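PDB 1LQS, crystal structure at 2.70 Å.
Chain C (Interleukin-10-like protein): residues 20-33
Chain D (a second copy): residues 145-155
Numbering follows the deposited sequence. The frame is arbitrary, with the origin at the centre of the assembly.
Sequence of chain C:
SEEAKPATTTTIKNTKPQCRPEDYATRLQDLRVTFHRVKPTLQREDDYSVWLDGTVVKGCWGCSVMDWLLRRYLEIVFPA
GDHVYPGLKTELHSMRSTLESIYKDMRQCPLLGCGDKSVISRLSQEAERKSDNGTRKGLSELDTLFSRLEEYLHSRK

Chain C (20-33) RPEDYATRLQDLRV
Chain D (145-155) LFSRLEEYLHS

Residues 25-33 of chain C form a helix that continues later in the chain, and residues 145-155 of chain D belong to a helix that begins earlier. The two run nearly antiparallel, with 168° between their N-to-C directions and a closest axial approach of 10.6 Å. Ahead of the chain C helix, Arg C20 is extended (phi/psi -86/123°), whereas Pro C21 to Asp C23 have helical torsions without the regular bonds; Tyr C24 N donates to Pro C21 O at 2.7 Å. From Leu C28 N to Tyr C24 O (2.9 Å) onward, the i to i-4 pattern is regular. The antiparallel register sets Pro C21 beside Leu D153, with 5.8 Å between their CA atoms, and Leu C28 beside Phe D146, with 6.8 Å between their CA atoms.

Pro C21, its ring puckered C-gamma endo, places CB 3.9 Å from Leu D153 CB, and its CG lies 3.8 Å from His D154 CD2. Leu D153 (chi1 m, chi2 t) also extends CD1 to within 3.9 Å of Tyr C24 CB, so its side chain touches Pro C21 and Tyr C24, three residues apart, and more loosely Leu C28, whose CD1 is 4.4 Å from Leu D153 CD1.

Leu C28 (chi1 m, chi2 t) leaves its backbone sideways, yet its methyls reach the facing helix. Leu C28 CD2 packs 4.0 Å from Leu D149 CD2, while Leu C28 CD1 approaches Glu D150 CG at 3.3 Å. Farther along, Leu C31 (m, t) points toward chain D and sets CB over one face of the Phe D146 ring. This CH-pi contact places Leu C31 CB 3.8 Å from the centroid of the Phe D146 ring, only 18° off its normal. Phe D146 has chi1 m and chi2 -30°, and its CZ is 3.6 Å from Leu C31 CB.

Polar contacts converge on Arg C32, whose CA-to-CB bond is also sideways but whose long side chain (chi1 -84°, chi2 148°, chi3 160°, chi4 176°) reaches across. Arg C32 NH1 donates to Glu D150 OE1 at 3.0 Å with a nearly linear angle of 172°, a hydrogen bond reinforced by opposite charge as a salt bridge. Arg C32 NH2 donates to Ser D147 OG, also at 3.0 Å but more bent at 140°. Glu D150 (chi1 -153°, chi2 -147°, chi3 -37°) and Ser D147 (chi1 m) thus engage different nitrogens of one guanidinium near its plane, while Phe D146 O sits over its face, 3.8 Å from Arg C32 NH2.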

ATOM      1  N   ARG C  20      -6.838  16.101   9.238  1.00 54.49           N
ATOM      2  CA  ARG C  20      -8.210  15.973   8.748  1.00 53.47           C
ATOM      3  C   ARG C  20      -8.355  16.712   7.413  1.00 51.00           C
ATOM      4  O   ARG C  20      -8.073  17.906   7.327  1.00 50.97           O
ATOM      5  CB  ARG C  20      -9.184  16.571   9.773  1.00 54.60           C
ATOM      6  CG  ARG C  20      -9.186  15.884  11.127  1.00 58.92           C
ATOM      7  CD  ARG C  20     -10.257  16.468  12.031  1.00 63.08           C
ATOM      8  NE  ARG C  20     -11.437  16.831  11.248  1.00 69.83           N
ATOM      9  CZ  ARG C  20     -12.653  17.054  11.747  1.00 72.17           C
ATOM     10  NH1 ARG C  20     -12.877  16.947  13.056  1.00 72.42           N
ATOM     11  NH2 ARG C  20     -13.647  17.403  10.927  1.00 71.92           N
ATOM     12  N   PRO C  21      -8.792  16.012   6.351  1.00 48.59           N
ATOM     13  CA  PRO C  21      -8.925  16.734   5.086  1.00 47.90           C
ATOM     14  C   PRO C  21      -9.942  17.871   5.194  1.00 47.93           C
ATOM     15  O   PRO C  21      -9.868  18.860   4.472  1.00 47.85           O
ATOM     16  CB  PRO C  21      -9.316  15.631   4.098  1.00 46.11           C
ATOM     17  CG  PRO C  21      -9.954  14.607   4.931  1.00 45.22           C
ATOM     18  CD  PRO C  21      -9.140  14.592   6.187  1.00 47.53           C
ATOM     19  N   GLU C  22     -10.875  17.728   6.121  1.00 47.85           N
ATOM     20  CA  GLU C  22     -11.888  18.746   6.360  1.00 49.56           C
ATOM     21  C   GLU C  22     -11.190  20.091   6.546  1.00 48.90           C
ATOM     22  O   GLU C  22     -11.756  21.148   6.251  1.00 48.12           O
ATOM     23  CB  GLU C  22     -12.672  18.418   7.640  1.00 52.16           C
ATOM     24  CG  GLU C  22     -13.501  17.105   7.605  1.00 58.32           C
ATOM     25  CD  GLU C  22     -12.686  15.832   7.305  1.00 59.44           C
ATOM     26  OE1 GLU C  22     -11.761  15.505   8.077  1.00 60.79           O
ATOM     27  OE2 GLU C  22     -12.984  15.150   6.295  1.00 60.94           O
ATOM     28  N   ASP C  23      -9.946  20.037   7.022  1.00 47.72           N
ATOM     29  CA  ASP C  23      -9.161  21.234   7.303  1.00 47.10           C
ATOM     30  C   ASP C  23      -8.541  21.890   6.067  1.00 46.34           C
ATOM     31  O   ASP C  23      -7.964  22.977   6.155  1.00 45.52           O
ATOM     32  CB  ASP C  23      -8.067  20.896   8.326  1.00 49.29           C
ATOM     33  CG  ASP C  23      -7.904  21.980   9.399  1.00 53.58           C
ATOM     34  OD1 ASP C  23      -6.847  22.667   9.421  1.00 53.44           O
ATOM     35  OD2 ASP C  23      -8.840  22.140  10.223  1.00 54.20           O
ATOM     36  N   TYR C  24      -8.666  21.241   4.914  1.00 44.93           N
ATOM     37  CA  TYR C  24      -8.104  21.790   3.689  1.00 42.60           C
ATOM     38  C   TYR C  24      -9.180  22.227   2.698  1.00 42.13           C
ATOM     39  O   TYR C  24      -8.863  22.722   1.614  1.00 43.17           O
ATOM     40  CB  TYR C  24      -7.189  20.757   3.028  1.00 41.57           C
ATOM     41  CG  TYR C  24      -6.046  20.317   3.905  1.00 42.08           C
ATOM     42  CD1 TYR C  24      -6.163  19.203   4.743  1.00 41.46           C
ATOM     43  CD2 TYR C  24      -4.860  21.045   3.940  1.00 42.36           C
ATOM     44  CE1 TYR C  24      -5.130  18.833   5.595  1.00 40.31           C
ATOM     45  CE2 TYR C  24      -3.825  20.683   4.784  1.00 42.02           C
ATOM     46  CZ  TYR C  24      -3.964  19.581   5.609  1.00 42.31           C
ATOM     47  OH  TYR C  24      -2.932  19.257   6.457  1.00 44.39           O
ATOM     48  N   ALA C  25     -10.446  22.065   3.075  1.00 40.39           N
ATOM     49  CA  ALA C  25     -11.558  22.419   2.197  1.00 39.01           C
ATOM     50  C   ALA C  25     -11.658  23.891   1.744  1.00 37.91           C
ATOM     51  O   ALA C  25     -11.865  24.154   0.555  1.00 38.00           O
ATOM     52  CB  ALA C  25     -12.866  21.971   2.825  1.00 37.14           C
ATOM     53  N   THR C  26     -11.493  24.847   2.653  1.00 36.45           N
ATOM     54  CA  THR C  26     -11.613  26.253   2.266  1.00 36.65           C
ATOM     55  C   THR C  26     -10.488  26.736   1.361  1.00 38.01           C
ATOM     56  O   THR C  26     -10.728  27.504   0.421  1.00 37.98           O
ATOM     57  CB  THR C  26     -11.712  27.192   3.486  1.00 35.24           C
ATOM     58  OG1 THR C  26     -12.855  26.840   4.269  1.00 33.49           O
ATOM     59  CG2 THR C  26     -11.892  28.632   3.024  1.00 35.85           C
ATOM     60  N   ARG C  27      -9.263  26.299   1.637  1.00 38.39           N
ATOM     61  CA  ARG C  27      -8.143  26.695   0.796  1.00 36.54           C
ATOM     62  C   ARG C  27      -8.290  25.985  -0.538  1.00 35.20           C
ATOM     63  O   ARG C  27      -7.935  26.526  -1.587  1.00 34.25           O
ATOM     64  CB  ARG C  27      -6.812  26.342   1.449  1.00 36.04           C
ATOM     65  CG  ARG C  27      -6.492  27.211   2.651  1.00 37.36           C
ATOM     66  CD  ARG C  27      -6.433  26.363   3.903  1.00 38.98           C
ATOM     67  NE  ARG C  27      -5.078  26.302   4.437  1.00 39.69           N
ATOM     68  CZ  ARG C  27      -4.658  25.363   5.273  1.00 40.32           C
ATOM     69  NH1 ARG C  27      -5.486  24.404   5.660  1.00 38.36           N
ATOM     70  NH2 ARG C  27      -3.416  25.398   5.731  1.00 40.55           N
ATOM     71  N   LEU C  28      -8.807  24.769  -0.508  1.00 33.46           N
ATOM     72  CA  LEU C  28      -9.015  24.075  -1.759  1.00 35.23           C
ATOM     73  C   LEU C  28     -10.007  24.914  -2.560  1.00 36.59           C
ATOM     74  O   LEU C  28      -9.867  25.066  -3.773  1.00 38.41           O
ATOM     75  CB  LEU C  28      -9.596  22.689  -1.519  1.00 34.94           C
ATOM     76  CG  LEU C  28      -8.607  21.582  -1.189  1.00 35.72           C
ATOM     77  CD1 LEU C  28      -9.348  20.320  -0.764  1.00 37.13           C
ATOM     78  CD2 LEU C  28      -7.767  21.321  -2.406  1.00 35.83           C
ATOM     79  N   GLN C  29     -11.004  25.478  -1.879  1.00 36.63           N
ATOM     80  CA  GLN C  29     -12.012  26.287  -2.565  1.00 35.36           C
ATOM     81  C   GLN C  29     -11.476  27.633  -3.048  1.00 35.02           C
ATOM     82  O   GLN C  29     -11.808  28.062  -4.148  1.00 34.80           O
ATOM     83  CB  GLN C  29     -13.230  26.499  -1.675  1.00 33.71           C
ATOM     84  CG  GLN C  29     -14.432  26.990  -2.428  1.00 30.07           C
ATOM     85  CD  GLN C  29     -15.568  27.285  -1.504  1.00 30.87           C
ATOM     86  OE1 GLN C  29     -15.412  28.029  -0.536  1.00 31.30           O
ATOM     87  NE2 GLN C  29     -16.727  26.704  -1.781  1.00 30.04           N
ATOM     88  N   ASP C  30     -10.665  28.301  -2.231  1.00 35.41           N
ATOM     89  CA  ASP C  30     -10.073  29.562  -2.658  1.00 35.81           C
ATOM     90  C   ASP C  30      -9.288  29.328  -3.953  1.00 34.85           C
ATOM     91  O   ASP C  30      -9.480  30.046  -4.929  1.00 36.79           O
ATOM     92  CB  ASP C  30      -9.089  30.119  -1.628  1.00 38.88           C
ATOM     93  CG  ASP C  30      -9.725  30.418  -0.294  1.00 42.94           C
ATOM     94  OD1 ASP C  30     -10.958  30.646  -0.221  1.00 44.41           O
ATOM     95  OD2 ASP C  30      -8.960  30.443   0.693  1.00 46.44           O
ATOM     96  N   LEU C  31      -8.397  28.336  -3.960  1.00 31.82           N
ATOM     97  CA  LEU C  31      -7.600  28.054  -5.150  1.00 32.41           C
ATOM     98  C   LEU C  31      -8.508  27.897  -6.351  1.00 32.03           C
ATOM     99  O   LEU C  31      -8.284  28.504  -7.409  1.00 30.46           O
ATOM    100  CB  LEU C  31      -6.754  26.788  -4.961  1.00 32.64           C
ATOM    101  CG  LEU C  31      -5.613  26.954  -3.945  1.00 34.41           C
ATOM    102  CD1 LEU C  31      -5.034  25.583  -3.509  1.00 34.55           C
ATOM    103  CD2 LEU C  31      -4.557  27.837  -4.561  1.00 29.35           C
ATOM    104  N   ARG C  32      -9.543  27.087  -6.187  1.00 31.70           N
ATOM    105  CA  ARG C  32     -10.482  26.880  -7.265  1.00 31.56           C
ATOM    106  C   ARG C  32     -11.274  28.143  -7.637  1.00 32.19           C
ATOM    107  O   ARG C  32     -11.656  28.286  -8.792  1.00 33.08           O
ATOM    108  CB  ARG C  32     -11.414  25.718  -6.924  1.00 32.02           C
ATOM    109  CG  ARG C  32     -10.822  24.365  -7.260  1.00 29.61           C
ATOM    110  CD  ARG C  32     -11.266  23.256  -6.313  1.00 28.94           C
ATOM    111  NE  ARG C  32     -11.067  21.941  -6.925  1.00 30.14           N
ATOM    112  CZ  ARG C  32     -11.285  20.780  -6.316  1.00 31.55           C
ATOM    113  NH1 ARG C  32     -11.702  20.761  -5.059  1.00 33.62           N
ATOM    114  NH2 ARG C  32     -11.132  19.637  -6.974  1.00 31.04           N
ATOM    115  N   VAL C  33     -11.519  29.065  -6.700  1.00 30.82           N
ATOM    116  CA  VAL C  33     -12.254  30.264  -7.091  1.00 33.82           C
ATOM    117  C   VAL C  33     -11.330  31.240  -7.803  1.00 34.84           C
ATOM    118  O   VAL C  33     -11.738  31.837  -8.798  1.00 36.64           O
ATOM    119  CB  VAL C  33     -12.975  31.024  -5.906  1.00 34.90           C
ATOM    120  CG1 VAL C  33     -14.011  30.119  -5.236  1.00 31.18           C
ATOM    121  CG2 VAL C  33     -11.962  31.553  -4.916  1.00 37.47           C
TER
ATOM    122  N   LEU D 145      -4.620  19.614 -10.789  1.00 32.38           N
ATOM    123  CA  LEU D 145      -3.801  19.460  -9.591  1.00 33.15           C
ATOM    124  C   LEU D 145      -4.676  19.503  -8.334  1.00 35.29           C
ATOM    125  O   LEU D 145      -4.609  18.619  -7.480  1.00 37.62           O
ATOM    126  CB  LEU D 145      -2.736  20.568  -9.514  1.00 30.82           C
ATOM    127  CG  LEU D 145      -1.817  20.544  -8.285  1.00 28.39           C
ATOM    128  CD1 LEU D 145      -0.793  19.432  -8.451  1.00 26.99           C
ATOM    129  CD2 LEU D 145      -1.115  21.881  -8.106  1.00 27.43           C
ATOM    130  N   PHE D 146      -5.500  20.536  -8.226  1.00 35.67           N
ATOM    131  CA  PHE D 146      -6.369  20.683  -7.075  1.00 35.03           C
ATOM    132  C   PHE D 146      -7.288  19.472  -6.891  1.00 35.22           C
ATOM    133  O   PHE D 146      -7.600  19.095  -5.767  1.00 35.10           O
ATOM    134  CB  PHE D 146      -7.195  21.974  -7.199  1.00 34.08           C
ATOM    135  CG  PHE D 146      -6.362  23.210  -7.398  1.00 30.83           C
ATOM    136  CD1 PHE D 146      -5.072  23.290  -6.865  1.00 28.44           C
ATOM    137  CD2 PHE D 146      -6.866  24.295  -8.105  1.00 28.46           C
ATOM    138  CE1 PHE D 146      -4.293  24.422  -7.027  1.00 27.51           C
ATOM    139  CE2 PHE D 146      -6.093  25.439  -8.276  1.00 30.35           C
ATOM    140  CZ  PHE D 146      -4.799  25.504  -7.734  1.00 29.71           C
ATOM    141  N   SER D 147      -7.736  18.863  -7.978  1.00 34.26           N
ATOM    142  CA  SER D 147      -8.579  17.691  -7.821  1.00 35.43           C
ATOM    143  C   SER D 147      -7.734  16.515  -7.337  1.00 36.83           C
ATOM    144  O   SER D 147      -8.173  15.755  -6.479  1.00 39.81           O
ATOM    145  CB  SER D 147      -9.270  17.319  -9.125  1.00 34.09           C
ATOM    146  OG  SER D 147     -10.222  18.303  -9.478  1.00 37.54           O
ATOM    147  N   ARG D 148      -6.525  16.366  -7.866  1.00 35.65           N
ATOM    148  CA  ARG D 148      -5.675  15.262  -7.447  1.00 36.35           C
ATOM    149  C   ARG D 148      -5.341  15.422  -5.986  1.00 36.62           C
ATOM    150  O   ARG D 148      -5.296  14.449  -5.231  1.00 36.03           O
ATOM    151  CB  ARG D 148      -4.384  15.230  -8.262  1.00 36.91           C
ATOM    152  CG  ARG D 148      -4.611  14.996  -9.731  1.00 37.87           C
ATOM    153  CD  ARG D 148      -5.248  13.654  -9.978  1.00 35.94           C
ATOM    154  NE  ARG D 148      -5.308  13.390 -11.405  1.00 38.87           N
ATOM    155  CZ  ARG D 148      -6.351  13.649 -12.179  1.00 39.73           C
ATOM    156  NH1 ARG D 148      -7.455  14.179 -11.667  1.00 43.63           N
ATOM    157  NH2 ARG D 148      -6.279  13.389 -13.475  1.00 39.61           N
ATOM    158  N   LEU D 149      -5.110  16.663  -5.589  1.00 36.48           N
ATOM    159  CA  LEU D 149      -4.781  16.954  -4.204  1.00 38.40           C
ATOM    160  C   LEU D 149      -5.953  16.570  -3.307  1.00 38.65           C
ATOM    161  O   LEU D 149      -5.784  15.823  -2.340  1.00 36.86           O
ATOM    162  CB  LEU D 149      -4.462  18.442  -4.033  1.00 38.29           C
ATOM    163  CG  LEU D 149      -4.037  18.883  -2.638  1.00 37.80           C
ATOM    164  CD1 LEU D 149      -2.737  18.192  -2.280  1.00 40.68           C
ATOM    165  CD2 LEU D 149      -3.863  20.389  -2.595  1.00 38.60           C
ATOM    166  N   GLU D 150      -7.142  17.068  -3.641  1.00 39.10           N
ATOM    167  CA  GLU D 150      -8.316  16.770  -2.833  1.00 39.64           C
ATOM    168  C   GLU D 150      -8.560  15.274  -2.793  1.00 39.78           C
ATOM    169  O   GLU D 150      -8.856  14.728  -1.740  1.00 40.39           O
ATOM    170  CB  GLU D 150      -9.560  17.469  -3.372  1.00 39.31           C
ATOM    171  CG  GLU D 150     -10.599  17.740  -2.296  1.00 38.60           C
ATOM    172  CD  GLU D 150     -12.029  17.658  -2.794  1.00 37.87           C
ATOM    173  OE1 GLU D 150     -12.295  18.079  -3.941  1.00 38.31           O
ATOM    174  OE2 GLU D 150     -12.896  17.183  -2.024  1.00 35.19           O
ATOM    175  N   GLU D 151      -8.442  14.609  -3.935  1.00 40.43           N
ATOM    176  CA  GLU D 151      -8.636  13.158  -3.972  1.00 43.15           C
ATOM    177  C   GLU D 151      -7.551  12.437  -3.141  1.00 43.02           C
ATOM    178  O   GLU D 151      -7.808  11.440  -2.455  1.00 40.31           O
ATOM    179  CB  GLU D 151      -8.597  12.660  -5.412  1.00 45.41           C
ATOM    180  CG  GLU D 151      -8.615  11.155  -5.513  1.00 50.20           C
ATOM    181  CD  GLU D 151      -8.720  10.679  -6.933  1.00 52.70           C
ATOM    182  OE1 GLU D 151      -7.830  11.035  -7.740  1.00 53.40           O
ATOM    183  OE2 GLU D 151      -9.694   9.951  -7.233  1.00 54.15           O
ATOM    184  N   TYR D 152      -6.337  12.972  -3.215  1.00 42.41           N
ATOM    185  CA  TYR D 152      -5.211  12.438  -2.487  1.00 41.81           C
ATOM    186  C   TYR D 152      -5.448  12.514  -0.986  1.00 41.34           C
ATOM    187  O   TYR D 152      -5.104  11.590  -0.267  1.00 43.65           O
ATOM    188  CB  TYR D 152      -3.957  13.226  -2.846  1.00 42.60           C
ATOM    189  CG  TYR D 152      -2.743  12.821  -2.064  1.00 42.79           C
ATOM    190  CD1 TYR D 152      -2.007  11.697  -2.421  1.00 44.13           C
ATOM    191  CD2 TYR D 152      -2.348  13.545  -0.934  1.00 41.56           C
ATOM    192  CE1 TYR D 152      -0.910  11.299  -1.671  1.00 45.03           C
ATOM    193  CE2 TYR D 152      -1.260  13.160  -0.189  1.00 42.41           C
ATOM    194  CZ  TYR D 152      -0.543  12.036  -0.559  1.00 44.20           C
ATOM    195  OH  TYR D 152       0.544  11.640   0.178  1.00 46.86           O
ATOM    196  N   LEU D 153      -6.027  13.609  -0.510  1.00 40.82           N
ATOM    197  CA  LEU D 153      -6.284  13.767   0.921  1.00 40.93           C
ATOM    198  C   LEU D 153      -7.345  12.794   1.449  1.00 42.46           C
ATOM    199  O   LEU D 153      -7.214  12.288   2.554  1.00 43.74           O
ATOM    200  CB  LEU D 153      -6.685  15.212   1.238  1.00 38.36           C
ATOM    201  CG  LEU D 153      -5.633  16.265   0.874  1.00 37.62           C
ATOM    202  CD1 LEU D 153      -6.252  17.644   0.926  1.00 38.45           C
ATOM    203  CD2 LEU D 153      -4.431  16.184   1.817  1.00 36.56           C
ATOM    204  N   HIS D 154      -8.385  12.514   0.670  1.00 42.50           N
ATOM    205  CA  HIS D 154      -9.409  11.580   1.140  1.00 44.68           C
ATOM    206  C   HIS D 154      -8.988  10.121   1.045  1.00 46.47           C
ATOM    207  O   HIS D 154      -9.673   9.243   1.562  1.00 46.41           O
ATOM    208  CB  HIS D 154     -10.718  11.755   0.362  1.00 44.18           C
ATOM    209  CG  HIS D 154     -11.428  13.030   0.665  1.00 42.42           C
ATOM    210  ND1 HIS D 154     -11.698  13.976  -0.297  1.00 40.07           N
ATOM    211  CD2 HIS D 154     -11.874  13.541   1.834  1.00 41.06           C
ATOM    212  CE1 HIS D 154     -12.272  15.021   0.267  1.00 40.12           C
ATOM    213  NE2 HIS D 154     -12.390  14.783   1.559  1.00 39.79           N
ATOM    214  N   SER D 155      -7.875   9.856   0.373  1.00 48.26           N
ATOM    215  CA  SER D 155      -7.413   8.484   0.232  1.00 49.53           C
ATOM    216  C   SER D 155      -6.480   8.109   1.377  1.00 52.35           C
ATOM    217  O   SER D 155      -6.291   6.931   1.669  1.00 51.70           O
ATOM    218  CB  SER D 155      -6.708   8.295  -1.111  1.00 46.64           C
ATOM    219  OG  SER D 155      -5.626   9.195  -1.257  1.00 46.10           O
TER